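Long-range contact in protection of telomeres protein 1 (Schizosaccharomyces pombe, PDB 7CUI), which binds single-stranded telomeric DNA, protecting the 3' overhang of chromosome ends and regulating telomerase and telomere length: residues L133-H145 / L154-I166. Numbering follows the deposited sequence.
With SO4 (sulfate ion), chain E.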
loop_
_atom_site.group_PDB
_atom_site.type_symbol
_atom_site.label_atom_id
_atom_site.label_comp_id
_atom_site.label_asym_id
_atom_site.label_seq_id
_atom_site.Cartn_x
_atom_site.Cartn_y
_atom_site.Cartn_z
ATOM N N LEU A 133 -7.204 11.550 -1.925
ATOM C CA LEU A 133 -7.694 11.238 -3.256
ATOM C C LEU A 133 -7.813 9.726 -3.478
ATOM O O LEU A 133 -8.459 9.308 -4.440
ATOM C CB LEU A 133 -6.798 11.907 -4.306
ATOM C CG LEU A 133 -6.653 13.429 -4.194
ATOM C CD1 LEU A 133 -5.629 13.969 -5.193
ATOM C CD2 LEU A 133 -7.994 14.139 -4.357
ATOM N N ILE A 134 -7.220 8.910 -2.591
ATOM C CA ILE A 134 -7.303 7.459 -2.739
ATOM C C ILE A 134 -8.149 6.813 -1.641
ATOM O O ILE A 134 -8.662 5.715 -1.853
ATOM C CB ILE A 134 -5.925 6.768 -2.863
ATOM C CG1 ILE A 134 -5.068 6.943 -1.607
ATOM C CG2 ILE A 134 -5.194 7.211 -4.118
ATOM C CD1 ILE A 134 -3.917 5.965 -1.507
ATOM N N TRP A 135 -8.282 7.455 -0.472
ATOM C CA TRP A 135 -9.024 6.824 0.613
ATOM C C TRP A 135 -10.081 7.739 1.245
ATOM O O TRP A 135 -10.629 7.404 2.297
ATOM C CB TRP A 135 -8.076 6.218 1.661
ATOM C CG TRP A 135 -7.231 7.197 2.427
ATOM C CD1 TRP A 135 -7.542 8.484 2.772
ATOM C CD2 TRP A 135 -5.926 6.942 2.982
ATOM N NE1 TRP A 135 -6.519 9.041 3.491
ATOM C CE2 TRP A 135 -5.508 8.124 3.630
ATOM C CE3 TRP A 135 -5.071 5.834 2.991
ATOM C CZ2 TRP A 135 -4.272 8.227 4.275
ATOM C CZ3 TRP A 135 -3.846 5.936 3.618
ATOM C CH2 TRP A 135 -3.459 7.114 4.262
ATOM N N GLY A 136 -10.363 8.891 0.622
ATOM C CA GLY A 136 -11.405 9.787 1.107
ATOM C C GLY A 136 -11.277 10.084 2.600
ATOM O O GLY A 136 -10.199 10.475 3.075
ATOM N N ASN A 137 -12.379 9.865 3.333
ATOM C CA ASN A 137 -12.455 10.229 4.743
ATOM C C ASN A 137 -11.991 9.097 5.661
ATOM O O ASN A 137 -12.238 9.157 6.865
ATOM C CB ASN A 137 -13.850 10.697 5.160
ATOM C CG ASN A 137 -14.326 11.898 4.375
ATOM O OD1 ASN A 137 -15.037 11.748 3.383
ATOM N ND2 ASN A 137 -13.924 13.083 4.790
ATOM N N LEU A 138 -11.286 8.099 5.109
ATOM C CA LEU A 138 -10.847 6.938 5.872
ATOM C C LEU A 138 -9.932 7.344 7.035
ATOM O O LEU A 138 -10.131 6.889 8.163
ATOM C CB LEU A 138 -10.132 5.970 4.923
ATOM C CG LEU A 138 -10.295 4.468 5.177
ATOM C CD1 LEU A 138 -8.931 3.792 5.171
ATOM C CD2 LEU A 138 -11.066 4.150 6.451
ATOM N N GLU A 139 -8.928 8.188 6.757
ATOM C CA GLU A 139 -7.923 8.543 7.748
ATOM C C GLU A 139 -8.586 9.301 8.896
ATOM O O GLU A 139 -8.295 9.040 10.067
ATOM C CB GLU A 139 -6.796 9.350 7.096
ATOM C CG GLU A 139 -5.640 9.677 8.028
ATOM C CD GLU A 139 -5.755 10.934 8.877
ATOM O OE1 GLU A 139 -6.584 11.818 8.541
ATOM O OE2 GLU A 139 -5.005 11.032 9.884
ATOM N N GLU A 140 -9.490 10.224 8.531
ATOM C CA GLU A 140 -10.210 11.063 9.475
ATOM C C GLU A 140 -10.983 10.185 10.451
ATOM O O GLU A 140 -10.992 10.439 11.655
ATOM C CB GLU A 140 -11.218 11.944 8.740
ATOM C CG GLU A 140 -10.613 13.207 8.170
ATOM C CD GLU A 140 -11.513 14.028 7.259
ATOM O OE1 GLU A 140 -12.745 13.758 7.209
ATOM O OE2 GLU A 140 -10.985 14.949 6.592
ATOM N N ARG A 141 -11.627 9.153 9.898
ATOM C CA ARG A 141 -12.498 8.272 10.656
ATOM C C ARG A 141 -11.651 7.337 11.512
ATOM O O ARG A 141 -12.010 7.035 12.649
ATOM C CB ARG A 141 -13.418 7.487 9.716
ATOM C CG ARG A 141 -14.697 8.220 9.301
ATOM C CD ARG A 141 -15.383 9.171 10.263
ATOM N NE ARG A 141 -16.225 8.548 11.289
ATOM C CZ ARG A 141 -16.858 9.191 12.287
ATOM N NH1 ARG A 141 -17.692 8.508 13.110
ATOM N NH2 ARG A 141 -16.691 10.496 12.438
ATOM N N ILE A 142 -10.527 6.878 10.953
ATOM C CA ILE A 142 -9.632 6.007 11.694
ATOM C C ILE A 142 -9.108 6.759 12.918
ATOM O O ILE A 142 -9.106 6.210 14.020
ATOM C CB ILE A 142 -8.513 5.441 10.796
ATOM C CG1 ILE A 142 -9.023 4.260 9.963
ATOM C CG2 ILE A 142 -7.289 5.065 11.621
ATOM C CD1 ILE A 142 -8.021 3.700 8.986
ATOM N N GLN A 143 -8.709 8.025 12.728
ATOM C CA GLN A 143 -8.232 8.835 13.838
ATOM C C GLN A 143 -9.371 9.152 14.806
ATOM O O GLN A 143 -9.159 9.250 16.016
ATOM C CB GLN A 143 -7.585 10.126 13.337
ATOM C CG GLN A 143 -6.274 9.900 12.598
ATOM C CD GLN A 143 -5.304 9.020 13.353
ATOM O OE1 GLN A 143 -4.600 8.206 12.763
ATOM N NE2 GLN A 143 -5.242 9.183 14.666
ATOM N N HIS A 144 -10.580 9.318 14.260
ATOM C CA HIS A 144 -11.755 9.576 15.072
ATOM C C HIS A 144 -11.959 8.427 16.055
ATOM O O HIS A 144 -12.243 8.657 17.228
ATOM C CB HIS A 144 -12.989 9.809 14.190
ATOM C CG HIS A 144 -14.263 9.777 14.967
ATOM N ND1 HIS A 144 -14.745 10.883 15.649
ATOM C CD2 HIS A 144 -15.128 8.770 15.220
ATOM C CE1 HIS A 144 -15.860 10.561 16.273
ATOM N NE2 HIS A 144 -16.117 9.268 16.027
ATOM N N HIS A 145 -11.808 7.190 15.569
ATOM C CA HIS A 145 -12.076 6.023 16.398
ATOM C C HIS A 145 -10.982 5.832 17.447
ATOM O O HIS A 145 -11.270 5.486 18.595
ATOM C CB HIS A 145 -12.313 4.774 15.542
ATOM C CG HIS A 145 -13.629 4.783 14.841
ATOM N ND1 HIS A 145 -14.834 4.782 15.524
ATOM C CD2 HIS A 145 -13.943 4.792 13.526
ATOM C CE1 HIS A 145 -15.830 4.788 14.659
ATOM N NE2 HIS A 145 -15.308 4.793 13.425
ATOM N N LEU A 154 -13.501 -0.075 12.336
ATOM C CA LEU A 154 -14.856 0.443 12.280
ATOM C C LEU A 154 -14.958 1.512 11.189
ATOM O O LEU A 154 -16.027 1.726 10.621
ATOM C CB LEU A 154 -15.205 1.010 13.662
ATOM C CG LEU A 154 -16.457 0.442 14.332
ATOM C CD1 LEU A 154 -16.351 -1.069 14.520
ATOM C CD2 LEU A 154 -16.696 1.124 15.673
ATOM N N ALA A 155 -13.830 2.160 10.879
ATOM C CA ALA A 155 -13.797 3.298 9.974
ATOM C C ALA A 155 -14.266 2.915 8.571
ATOM O O ALA A 155 -14.981 3.685 7.934
ATOM C CB ALA A 155 -12.413 3.881 9.942
ATOM N N ALA A 156 -13.857 1.729 8.098
ATOM C CA ALA A 156 -14.119 1.289 6.732
ATOM C C ALA A 156 -15.611 1.329 6.399
ATOM O O ALA A 156 -15.980 1.609 5.260
ATOM C CB ALA A 156 -13.560 -0.095 6.502
ATOM N N GLU A 157 -16.467 1.041 7.384
ATOM C CA GLU A 157 -17.889 0.912 7.113
ATOM C C GLU A 157 -18.610 2.241 7.343
ATOM O O GLU A 157 -19.777 2.385 6.985
ATOM C CB GLU A 157 -18.473 -0.280 7.868
ATOM C CG GLU A 157 -18.595 -0.059 9.363
ATOM C CD GLU A 157 -18.713 -1.340 10.173
ATOM O OE1 GLU A 157 -18.281 -2.404 9.670
ATOM O OE2 GLU A 157 -19.233 -1.272 11.309
ATOM N N ASP A 158 -17.897 3.215 7.915
ATOM C CA ASP A 158 -18.433 4.550 8.124
ATOM C C ASP A 158 -18.515 5.310 6.802
ATOM O O ASP A 158 -19.402 6.148 6.637
ATOM C CB ASP A 158 -17.544 5.379 9.055
ATOM C CG ASP A 158 -17.613 5.022 10.532
ATOM O OD1 ASP A 158 -18.408 4.134 10.897
ATOM O OD2 ASP A 158 -16.860 5.650 11.311
ATOM N N VAL A 159 -17.583 5.028 5.880
ATOM C CA VAL A 159 -17.351 5.897 4.736
ATOM C C VAL A 159 -17.243 5.088 3.445
ATOM O O VAL A 159 -16.909 3.904 3.463
ATOM C CB VAL A 159 -16.089 6.760 4.936
ATOM C CG1 VAL A 159 -16.267 7.767 6.062
ATOM C CG2 VAL A 159 -14.841 5.916 5.152
ATOM N N GLU A 160 -17.512 5.772 2.328
ATOM C CA GLU A 160 -17.246 5.256 0.999
ATOM C C GLU A 160 -15.892 5.774 0.536
ATOM O O GLU A 160 -15.702 6.980 0.401
ATOM C CB GLU A 160 -18.293 5.769 0.017
ATOM C CG GLU A 160 -19.492 4.871 -0.087
ATOM C CD GLU A 160 -20.519 5.361 -1.084
ATOM O OE1 GLU A 160 -21.502 4.630 -1.314
ATOM O OE2 GLU A 160 -20.331 6.472 -1.618
ATOM N N THR A 161 -14.974 4.844 0.277
ATOM C CA THR A 161 -13.658 5.172 -0.235
ATOM C C THR A 161 -13.642 4.910 -1.742
ATOM O O THR A 161 -14.321 4.000 -2.215
ATOM C CB THR A 161 -12.596 4.408 0.562
ATOM O OG1 THR A 161 -12.867 3.012 0.413
ATOM C CG2 THR A 161 -12.606 4.770 2.033
ATOM N N PRO A 162 -12.906 5.712 -2.553
ATOM C CA PRO A 162 -12.938 5.565 -4.008
ATOM C C PRO A 162 -12.364 4.252 -4.535
ATOM O O PRO A 162 -11.628 3.565 -3.831
ATOM C CB PRO A 162 -12.132 6.764 -4.535
ATOM C CG PRO A 162 -11.293 7.225 -3.364
ATOM C CD PRO A 162 -12.052 6.832 -2.116
ATOM N N TRP A 163 -12.733 3.929 -5.783
ATOM C CA TRP A 163 -12.286 2.753 -6.513
ATOM C C TRP A 163 -11.181 3.141 -7.486
ATOM O O TRP A 163 -11.264 4.191 -8.126
ATOM C CB TRP A 163 -13.454 2.137 -7.292
ATOM C CG TRP A 163 -14.442 1.417 -6.435
ATOM C CD1 TRP A 163 -15.575 1.935 -5.886
ATOM C CD2 TRP A 163 -14.379 0.041 -6.017
ATOM N NE1 TRP A 163 -16.231 0.977 -5.162
ATOM C CE2 TRP A 163 -15.523 -0.195 -5.224
ATOM C CE3 TRP A 163 -13.482 -1.015 -6.239
ATOM C CZ2 TRP A 163 -15.784 -1.442 -4.653
ATOM C CZ3 TRP A 163 -13.740 -2.245 -5.671
ATOM C CH2 TRP A 163 -14.878 -2.454 -4.889
ATOM N N PHE A 164 -10.174 2.266 -7.614
ATOM C CA PHE A 164 -9.070 2.487 -8.535
ATOM C C PHE A 164 -8.421 1.151 -8.887
ATOM O O PHE A 164 -8.553 0.177 -8.144
ATOM C CB PHE A 164 -8.062 3.494 -7.967
ATOM C CG PHE A 164 -7.428 3.096 -6.656
ATOM C CD1 PHE A 164 -8.038 3.405 -5.446
ATOM C CD2 PHE A 164 -6.226 2.401 -6.626
ATOM C CE1 PHE A 164 -7.467 3.027 -4.240
ATOM C CE2 PHE A 164 -5.649 2.030 -5.418
ATOM C CZ PHE A 164 -6.267 2.347 -4.226
ATOM N N ASP A 165 -7.743 1.123 -10.040
ATOM C CA ASP A 165 -6.970 -0.040 -10.443
ATOM C C ASP A 165 -5.595 0.047 -9.791
ATOM O O ASP A 165 -5.040 1.136 -9.660
ATOM C CB ASP A 165 -6.898 -0.175 -11.966
ATOM C CG ASP A 165 -8.208 -0.608 -12.605
ATOM O OD1 ASP A 165 -8.990 -1.299 -11.927
ATOM O OD2 ASP A 165 -8.434 -0.248 -13.778
ATOM N N ILE A 166 -5.065 -1.108 -9.373
ATOM C CA ILE A 166 -3.789 -1.195 -8.677
ATOM C C ILE A 166 -3.006 -2.372 -9.255
ATOM O O ILE A 166 -3.586 -3.420 -9.527
ATOM C CB ILE A 166 -4.022 -1.345 -7.155
ATOM C CG1 ILE A 166 -2.732 -1.263 -6.336
ATOM C CG2 ILE A 166 -4.783 -2.623 -6.840
ATOM C CD1 ILE A 166 -1.979 0.027 -6.514
HETATM S S SO4 E . -20.413 8.765 14.912
HETATM O O1 SO4 E . -19.764 7.777 15.733
HETATM O O2 SO4 E . -19.719 10.020 15.044
HETATM O O3 SO4 E . -20.389 8.341 13.536
HETATM O O4 SO4 E . -21.777 8.922 15.337
HETATM O O HOH W 1 -14.810 9.092 2.033
#
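Trp135 lies opposite Thr161 (CA to CA 5.0 Å) and Arg141 opposite Ala155 (5.2 Å), the two backbones running antiparallel past a type II' turn, Trp135 to Leu138, that joins helices 121-135 and 138-148. The Ala155 side chain fits as a knob into the hole formed by Leu138, Arg141, Ile142 and His145 on helix 138-148, its CB 3.4 Å from Ile142 CG1.

Next to this knob, Asp158 OD2 accepts bonds from opposite faces of its carboxylate, from Arg141 NE on the anti side (3.0 Å, 170°, a salt bridge in the guanidinium plane) and His145 NE2 on the syn side (2.8 Å), each tilted out of the carboxylate plane. Bends at chi2 (-33°) and chi3 (-80°) curl Arg141 NE back to the carboxylate while NH1 hydrogen-bonds a sulfate, probably from the crystallisation liquor. With an alanine in place of Arg141, the salt bridge and the CG contact with Val159 CG1 go, and Asp158 OD2 would probably be held by His145 alone of these two donors. Leu154 CB sits over one face of the His145 ring, 3.9 Å from its centroid, a CH-pi contact; ring ND1 is hydrogen-bonded to Glu150 OE2.

At the turn, one water joins Asn137 N and OD1 to Glu160 O. Pro162 CG packs on Ile134 O (3.4 Å), and Thr161 OG1 is hydrogen-bonded to Val57 O.

In this C-terminal piece, the contact ties helix 138-148 and the end of helix 121-135 to the segment leading into strand 163-171: Trp135 stacks with Phe60, and Phe164 pairs by backbone with Val55, both on strand 49-73, in a curled sheet whose strand order is consistent with an OB fold.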